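Local coordinates for protein 5'-nucleotidase SURE (Aquifex aeolicus, PDB 2WQK) that probably removes the phosphate from nucleoside 5'-monophosphates, as a divalent-metal-dependent nucleotidase of the SurE family, at residues 18-21 against 22-26; 79-83 against 84-88; 165-169 against 170-174. All coordinates share one frame; numbering follows the deposited sequence. Where two conformers were deposited one is given.

Contact 1: residues 18-21 against 22-26; sequences NALR and EALKS
R21 and E22 run side by side, pointing the same way, off the solvent side of helix 15-24, and K25 reaches back to join them from the next turn. Starting at its CB, the R21 side chain sits 3.0 Å from the E22 amide nitrogen, a neighbour imposed by the peptide link. With CG anti to the backbone N (chi1 177°) and the chain extended from CG to NE, its flank rests on V30 and V32 of strand 29-35 and on F61. CZ then has K25 CE over one face of the guanidinium, 4.3 Å away. At the tip, NH1 stands 3.3 Å from E22 OE2, but the carboxylate is turned at right angles to the guanidinium and its oxygen lies well out of that plane, a pairing of charges with no N-H aimed at it. One N-H of NH1 goes to a water lying in the guanidinium plane at its edge, which in turn donates to E22 OE2 and to N18 OD1; the N18 amide is fixed by hydrogen bonds from ND2 to S14 O and Y12 O. K25 NZ closes the group with a 2.9 Å salt-bridge hydrogen bond to the syn side of E22 OE1.

Underneath, ordinary helical bonds carry the backbone: E22 N to N18 O, A23 N to A19 O and L24 N to L20 O, with K25 N to R21 O weak at 3.4 Å. On the inner face L20 CG meets L24 CD1 at 3.8 Å, and both leucines pack toward strand 88-94, on I93 and L90. With R21 NH1 only 4.5 Å from K25 NZ, the single carboxylate of E22 lies between two cations and would offset their mutual repulsion, likely staying ionised itself.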
loop_
_atom_site.group_PDB
_atom_site.type_symbol
_atom_site.label_atom_id
_atom_site.label_comp_id
_atom_site.label_asym_id
_atom_site.label_seq_id
_atom_site.Cartn_x
_atom_site.Cartn_y
_atom_site.Cartn_z
ATOM N N ASN A 18 23.913 -7.185 -2.806
ATOM C CA ASN A 18 25.013 -7.841 -2.068
ATOM C C ASN A 18 26.122 -8.301 -3.018
ATOM O O ASN A 18 27.315 -8.155 -2.698
ATOM C CB ASN A 18 24.469 -8.920 -1.192
ATOM C CG ASN A 18 23.817 -8.352 0.036
ATOM O OD1 ASN A 18 24.519 -7.930 0.981
ATOM N ND2 ASN A 18 22.460 -8.245 0.017
ATOM N N ALA A 19 25.746 -8.827 -4.188
ATOM C CA ALA A 19 26.757 -9.206 -5.188
ATOM C C ALA A 19 27.601 -8.004 -5.588
ATOM O O ALA A 19 28.832 -8.089 -5.727
ATOM C CB ALA A 19 26.140 -9.863 -6.442
ATOM N N LEU A 20 26.933 -6.877 -5.824
ATOM C CA LEU A 20 27.642 -5.695 -6.266
ATOM C C LEU A 20 28.551 -5.184 -5.137
ATOM O O LEU A 20 29.696 -4.798 -5.390
ATOM C CB LEU A 20 26.646 -4.631 -6.737
ATOM C CG LEU A 20 27.219 -3.369 -7.356
ATOM C CD1 LEU A 20 28.217 -3.653 -8.490
ATOM C CD2 LEU A 20 26.048 -2.463 -7.799
ATOM N N ARG A 21 28.027 -5.161 -3.907
ATOM C CA ARG A 21 28.793 -4.714 -2.743
ATOM C C ARG A 21 30.092 -5.520 -2.645
ATOM O O ARG A 21 31.178 -4.971 -2.490
ATOM C CB ARG A 21 27.999 -4.890 -1.470
ATOM C CG ARG A 21 28.777 -4.517 -0.237
ATOM C CD ARG A 21 28.012 -4.905 0.971
ATOM N NE ARG A 21 28.780 -4.536 2.143
ATOM C CZ ARG A 21 29.055 -5.351 3.146
ATOM N NH1 ARG A 21 28.579 -6.600 3.204
ATOM N NH2 ARG A 21 29.763 -4.876 4.141
ATOM N N GLU A 22 29.939 -6.828 -2.692
ATOM C CA GLU A 22 31.121 -7.713 -2.539
ATOM C C GLU A 22 32.196 -7.457 -3.597
ATOM O O GLU A 22 33.415 -7.368 -3.288
ATOM C CB GLU A 22 30.629 -9.165 -2.492
ATOM C CG GLU A 22 29.828 -9.482 -1.218
ATOM C CD GLU A 22 30.555 -9.182 0.124
ATOM O OE1 GLU A 22 31.773 -9.383 0.232
ATOM O OE2 GLU A 22 29.880 -8.732 1.098
ATOM N N ALA A 23 31.775 -7.388 -4.854
ATOM C CA ALA A 23 32.691 -7.126 -5.959
ATOM C C ALA A 23 33.395 -5.780 -5.886
ATOM O O ALA A 23 34.585 -5.659 -6.227
ATOM C CB ALA A 23 31.981 -7.326 -7.317
ATOM N N LEU A 24 32.662 -4.765 -5.429
ATOM C CA LEU A 24 33.216 -3.414 -5.375
ATOM C C LEU A 24 34.290 -3.190 -4.320
ATOM O O LEU A 24 35.030 -2.215 -4.397
ATOM C CB LEU A 24 32.111 -2.390 -5.107
ATOM C CG LEU A 24 31.185 -2.093 -6.286
ATOM C CD1 LEU A 24 30.001 -1.340 -5.719
ATOM C CD2 LEU A 24 31.947 -1.278 -7.334
ATOM N N LYS A 25 34.323 -4.083 -3.328
ATOM C CA LYS A 25 35.310 -3.896 -2.252
ATOM C C LYS A 25 36.750 -3.752 -2.760
ATOM O O LYS A 25 37.569 -3.126 -2.087
ATOM C CB LYS A 25 35.223 -5.043 -1.236
ATOM C CG LYS A 25 33.945 -5.110 -0.468
ATOM C CD LYS A 25 33.885 -6.434 0.349
ATOM C CE LYS A 25 32.802 -6.426 1.408
ATOM N NZ LYS A 25 32.849 -7.656 2.307
ATOM N N SER A 26 37.075 -4.401 -3.876
ATOM C CA SER A 26 38.439 -4.309 -4.405
ATOM C C SER A 26 38.774 -2.944 -4.994
ATOM O O SER A 26 39.947 -2.636 -5.247
ATOM C CB SER A 26 38.730 -5.400 -5.424
ATOM O OG SER A 26 37.877 -5.237 -6.531
HETATM O O HOH W 1 27.083 -8.465 1.455
#

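Contact 2: residues 79-83 against 84-88; sequences VILEE and KKPDL
The apolar part of this contact is L81 against P86. L81 CD1 lies over the proline ring, nearly equidistant from CB, CG and CD, the last at 3.8 Å, and the two side chains cross at about a right angle. It is the leucine's first torsion, CG anti to the carbonyl carbon (chi1 -59°), together with an extended second one, that carries CD1 across to the ring. L81 also rests on V31 of strand 29-35, while P86 packs on I120, so the pair bridges the turn and the body of the domain.

One backbone hydrogen bond closes the turn, K84 N to L81 O at 3.0 Å. The N-H points well at the oxygen, at 159°, but the donor stands above the carbonyl plane, 49° out of it. Just before it, E82 N makes a weak bond of 3.3 Å back to V79 O, and the backbone of E83 is also bonded to that of Y77.

Water supplies the third kind of link: one molecule donates to E83 O at 2.9 Å and accepts from K85 NZ at 2.8 Å, tying the corner of the turn to the lysine two residues on. K85 NZ has a further, weak hydrogen bond to Y77 OH. Among the charged ends, E83 OE2 has a long, weak ion pair with R78.

E82 and E83 both have positive phi, as the central pair of the type I' beta turn from L81 to K84 requires. The turn sits directly after helix 69-80 and reverses the chain toward strand 88-94, the helix-to-strand connection of an alpha/beta fold of Rossmann-like build.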
loop_
_atom_site.group_PDB
_atom_site.type_symbol
_atom_site.label_atom_id
_atom_site.label_comp_id
_atom_site.label_asym_id
_atom_site.label_seq_id
_atom_site.Cartn_x
_atom_site.Cartn_y
_atom_site.Cartn_z
ATOM N N VAL A 79 23.784 12.147 6.271
ATOM C CA VAL A 79 23.961 11.592 7.640
ATOM C C VAL A 79 25.182 10.676 7.664
ATOM O O VAL A 79 26.159 10.946 8.394
ATOM C CB VAL A 79 22.704 10.850 8.156
ATOM C CG1 VAL A 79 22.926 10.325 9.577
ATOM C CG2 VAL A 79 21.423 11.755 8.060
ATOM N N ILE A 80 25.184 9.621 6.855
ATOM C CA ILE A 80 26.218 8.585 7.010
ATOM C C ILE A 80 27.582 9.141 6.584
ATOM O O ILE A 80 28.581 8.968 7.302
ATOM C CB ILE A 80 25.856 7.314 6.231
ATOM C CG1 ILE A 80 24.498 6.745 6.718
ATOM C CG2 ILE A 80 26.962 6.278 6.374
ATOM C CD1 ILE A 80 24.447 6.509 8.210
ATOM N N LEU A 81 27.624 9.801 5.433
ATOM C CA LEU A 81 28.859 10.396 4.912
ATOM C C LEU A 81 29.138 11.819 5.372
ATOM O O LEU A 81 30.115 12.437 4.924
ATOM C CB LEU A 81 28.873 10.300 3.378
ATOM C CG LEU A 81 28.781 8.890 2.797
ATOM C CD1 LEU A 81 28.690 8.975 1.281
ATOM C CD2 LEU A 81 29.959 8.008 3.294
ATOM N N GLU A 82 28.257 12.357 6.215
ATOM C CA GLU A 82 28.486 13.684 6.795
ATOM C C GLU A 82 28.739 14.761 5.737
ATOM O O GLU A 82 29.603 15.634 5.895
ATOM C CB GLU A 82 29.659 13.611 7.808
ATOM C CG GLU A 82 29.418 12.616 8.924
ATOM C CD GLU A 82 30.545 12.561 9.969
ATOM O OE1 GLU A 82 31.366 13.480 10.017
ATOM O OE2 GLU A 82 30.588 11.597 10.750
ATOM N N GLU A 83 27.994 14.690 4.625
ATOM C CA GLU A 83 28.060 15.685 3.551
ATOM C C GLU A 83 29.401 15.721 2.799
ATOM O O GLU A 83 29.720 16.678 2.074
ATOM C CB GLU A 83 27.660 17.076 4.067
ATOM C CG GLU A 83 26.184 17.239 4.289
ATOM C CD GLU A 83 25.854 18.665 4.693
ATOM O OE1 GLU A 83 25.728 18.936 5.907
ATOM O OE2 GLU A 83 25.785 19.508 3.789
ATOM N N LYS A 84 30.170 14.645 2.924
ATOM C CA LYS A 84 31.367 14.460 2.135
ATOM C C LYS A 84 30.963 13.615 0.932
ATOM O O LYS A 84 30.576 12.459 1.088
ATOM C CB LYS A 84 32.478 13.779 2.951
ATOM C CG LYS A 84 33.789 13.645 2.144
ATOM C CD LYS A 84 34.941 13.163 3.008
ATOM C CE LYS A 84 36.273 13.316 2.300
ATOM N NZ LYS A 84 36.362 12.396 1.146
ATOM N N LYS A 85 31.060 14.190 -0.253
ATOM C CA LYS A 85 30.618 13.465 -1.435
ATOM C C LYS A 85 31.481 12.228 -1.694
ATOM O O LYS A 85 32.733 12.317 -1.699
ATOM C CB LYS A 85 30.630 14.344 -2.673
ATOM C CG LYS A 85 29.659 15.492 -2.598
ATOM C CD LYS A 85 29.737 16.323 -3.841
ATOM C CE LYS A 85 28.705 17.437 -3.825
ATOM N NZ LYS A 85 29.079 18.531 -2.898
ATOM N N PRO A 86 30.816 11.086 -1.955
ATOM C CA PRO A 86 31.540 9.908 -2.351
ATOM C C PRO A 86 31.998 10.079 -3.795
ATOM O O PRO A 86 31.567 11.053 -4.471
ATOM C CB PRO A 86 30.498 8.816 -2.175
ATOM C CG PRO A 86 29.241 9.504 -2.559
ATOM C CD PRO A 86 29.355 10.846 -1.995
ATOM N N ASP A 87 32.839 9.159 -4.288
ATOM C CA ASP A 87 33.279 9.218 -5.656
ATOM C C ASP A 87 32.138 8.924 -6.626
ATOM O O ASP A 87 32.107 9.495 -7.733
ATOM C CB ASP A 87 34.453 8.266 -5.882
ATOM C CG ASP A 87 35.667 8.690 -5.079
ATOM O OD1 ASP A 87 36.447 9.471 -5.643
ATOM O OD2 ASP A 87 35.787 8.350 -3.878
ATOM N N LEU A 88 31.280 8.000 -6.225
ATOM C CA LEU A 88 30.122 7.599 -7.033
ATOM C C LEU A 88 28.958 7.217 -6.142
ATOM O O LEU A 88 29.143 6.770 -5.009
ATOM C CB LEU A 88 30.418 6.360 -7.914
ATOM C CG LEU A 88 31.473 6.460 -9.025
ATOM C CD1 LEU A 88 31.951 5.072 -9.519
ATOM C CD2 LEU A 88 30.961 7.247 -10.194
HETATM O O HOH W 2 29.792 18.348 -0.241
#

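Contact 3: residues 165-169 against 170-174; sequences PNLRY and EEIKG
The guanidinium of R168 has E170 OE1 over one of its faces, 3.3 Å from CZ and 2.8 Å from NH2, while E171 CG approaches obliquely, 3.8 Å from NH1. The E170 carboxylate is turned only 14° from the guanidinium plane; the two planes are almost parallel but offset, with only OE1 reaching over the guanidinium in the salt bridge. The bend of R168 at chi3 (45°) folds its head back over the following turn. E171 OE2 joins from 4.0 Å off NH1, a long pairing. The Y169 ring stands nearly perpendicular to the E170 carboxylate, and its hydroxyl is hydrogen-bonded to D144 on helix 135-152.

Below the charged groups the backbone makes a short 3-10 turn. E171 N bonds R168 O at 2.8 Å and I172 N bonds Y169 O at 3.2 Å, each donor standing above its carbonyl plane. A water donates to both Y169 O and I172 O, spanning the end of the turn.

Away from the charges, I172 CD1 touches P165 CG and CD, crossing the ring at about a right angle, and reaches L167 CB at 4.1 Å. An alanine at I172 would lose CG1, CG2 and CD1, and is likely to open a gap beside P165 and L167 and thin the packing on V226 of strand 225-232.

E137 of helix 135-152, which touches R168 and E170, accepts a hydrogen bond from Y169 N. With one arginine between two glutamates, R168 probably moderates the repulsion between them, while I172, with P165 and L167, packs the loop's apolar side.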
loop_
_atom_site.group_PDB
_atom_site.type_symbol
_atom_site.label_atom_id
_atom_site.label_comp_id
_atom_site.label_asym_id
_atom_site.label_seq_id
_atom_site.Cartn_x
_atom_site.Cartn_y
_atom_site.Cartn_z
ATOM N N PRO A 165 22.995 -8.384 -19.582
ATOM C CA PRO A 165 22.375 -9.686 -19.845
ATOM C C PRO A 165 22.682 -10.741 -18.780
ATOM O O PRO A 165 23.751 -10.719 -18.177
ATOM C CB PRO A 165 23.054 -10.138 -21.153
ATOM C CG PRO A 165 23.690 -9.044 -21.747
ATOM C CD PRO A 165 23.889 -7.972 -20.667
ATOM N N ASN A 166 21.749 -11.675 -18.601
ATOM C CA ASN A 166 21.931 -12.755 -17.654
ATOM C C ASN A 166 22.779 -13.852 -18.259
ATOM O O ASN A 166 22.261 -14.902 -18.658
ATOM C CB ASN A 166 20.594 -13.307 -17.199
ATOM C CG ASN A 166 20.727 -14.277 -16.062
ATOM O OD1 ASN A 166 21.678 -14.200 -15.302
ATOM N ND2 ASN A 166 19.759 -15.191 -15.930
ATOM N N LEU A 167 24.067 -13.564 -18.363
ATOM C CA LEU A 167 25.044 -14.483 -18.917
ATOM C C LEU A 167 26.237 -14.604 -17.999
ATOM O O LEU A 167 26.552 -13.701 -17.216
ATOM C CB LEU A 167 25.536 -13.947 -20.255
ATOM C CG LEU A 167 24.549 -13.889 -21.419
ATOM C CD1 LEU A 167 25.106 -13.052 -22.576
ATOM C CD2 LEU A 167 24.191 -15.290 -21.898
ATOM N N ARG A 168 26.963 -15.720 -18.127
ATOM C CA ARG A 168 28.248 -15.769 -17.494
ATOM C C ARG A 168 29.143 -14.670 -18.028
ATOM O O ARG A 168 29.043 -14.284 -19.199
ATOM C CB ARG A 168 28.916 -17.133 -17.740
ATOM C CG ARG A 168 28.232 -18.251 -17.038
ATOM C CD ARG A 168 28.957 -19.591 -17.293
ATOM N NE ARG A 168 30.416 -19.460 -17.163
ATOM C CZ ARG A 168 31.298 -19.450 -18.167
ATOM N NH1 ARG A 168 30.922 -19.588 -19.440
ATOM N NH2 ARG A 168 32.587 -19.306 -17.891
ATOM N N TYR A 169 30.029 -14.165 -17.163
ATOM C CA TYR A 169 30.928 -13.072 -17.510
ATOM C C TYR A 169 31.656 -13.312 -18.820
ATOM O O TYR A 169 31.728 -12.465 -19.683
ATOM C CB TYR A 169 31.915 -12.840 -16.372
ATOM C CG TYR A 169 32.955 -11.771 -16.553
ATOM C CD1 TYR A 169 32.595 -10.426 -16.599
ATOM C CD2 TYR A 169 34.313 -12.078 -16.561
ATOM C CE1 TYR A 169 33.528 -9.445 -16.709
ATOM C CE2 TYR A 169 35.266 -11.092 -16.683
ATOM C CZ TYR A 169 34.873 -9.767 -16.755
ATOM O OH TYR A 169 35.838 -8.776 -16.863
ATOM N N GLU A 170 32.162 -14.524 -18.995
ATOM C CA GLU A 170 32.934 -14.814 -20.193
ATOM C C GLU A 170 32.097 -14.911 -21.462
ATOM O O GLU A 170 32.659 -14.891 -22.583
ATOM C CB GLU A 170 33.744 -16.103 -19.978
ATOM C CG GLU A 170 34.705 -15.987 -18.792
ATOM C CD GLU A 170 34.050 -16.249 -17.409
ATOM O OE1 GLU A 170 32.849 -16.630 -17.311
ATOM O OE2 GLU A 170 34.773 -16.077 -16.404
ATOM N N GLU A 171 30.778 -15.044 -21.306
ATOM C CA GLU A 171 29.858 -15.106 -22.433
ATOM C C GLU A 171 29.309 -13.724 -22.845
ATOM O O GLU A 171 28.686 -13.610 -23.880
ATOM C CB GLU A 171 28.668 -16.008 -22.112
ATOM C CG GLU A 171 29.004 -17.510 -22.009
ATOM C CD GLU A 171 29.439 -18.118 -23.343
ATOM O OE1 GLU A 171 29.255 -17.506 -24.425
ATOM O OE2 GLU A 171 29.969 -19.247 -23.297
ATOM N N ILE A 172 29.538 -12.698 -22.030
ATOM C CA ILE A 172 29.108 -11.334 -22.416
ATOM C C ILE A 172 29.901 -10.944 -23.664
ATOM O O ILE A 172 31.141 -11.087 -23.692
ATOM C CB ILE A 172 29.402 -10.328 -21.285
ATOM C CG1 ILE A 172 28.542 -10.631 -20.060
ATOM C CG2 ILE A 172 29.205 -8.863 -21.782
ATOM C CD1 ILE A 172 27.060 -10.172 -20.158
ATOM N N LYS A 173 29.213 -10.444 -24.688
ATOM C CA LYS A 173 29.870 -10.187 -25.952
ATOM C C LYS A 173 30.685 -8.907 -25.964
ATOM O O LYS A 173 31.624 -8.761 -26.757
ATOM C CB LYS A 173 28.882 -10.184 -27.112
ATOM C CG LYS A 173 28.129 -11.457 -27.329
ATOM C CD LYS A 173 27.461 -11.404 -28.694
ATOM C CE LYS A 173 26.430 -12.474 -28.889
ATOM N NZ LYS A 173 25.485 -11.952 -29.925
ATOM N N GLY A 174 30.297 -7.950 -25.117
ATOM C CA GLY A 174 30.980 -6.694 -25.088
ATOM C C GLY A 174 30.055 -5.709 -24.390
ATOM O O GLY A 174 29.004 -6.095 -23.888
HETATM O O HOH W 3 33.152 -11.543 -21.778
#

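How the contacts relate
All three are local contacts, far enough apart that none touches another. Contact 1 is partly buried: its helix turns leucines toward the central sheet and charges toward solvent. Contacts 2 and 3 are loop contacts at the surface, each with one buried proline meeting an aliphatic side chain. Helix 135-152 is a neighbour shared by contacts 1 and 3, lying against A19, L20 and A23 in the first and R168, Y169 and E170 in the second. Contacts 1 and 3 carry opposite charge balances, two cations round one glutamate against one arginine facing two, whereas contact 2 relies on its turn; its centre is about 33 Å from that of contact 3.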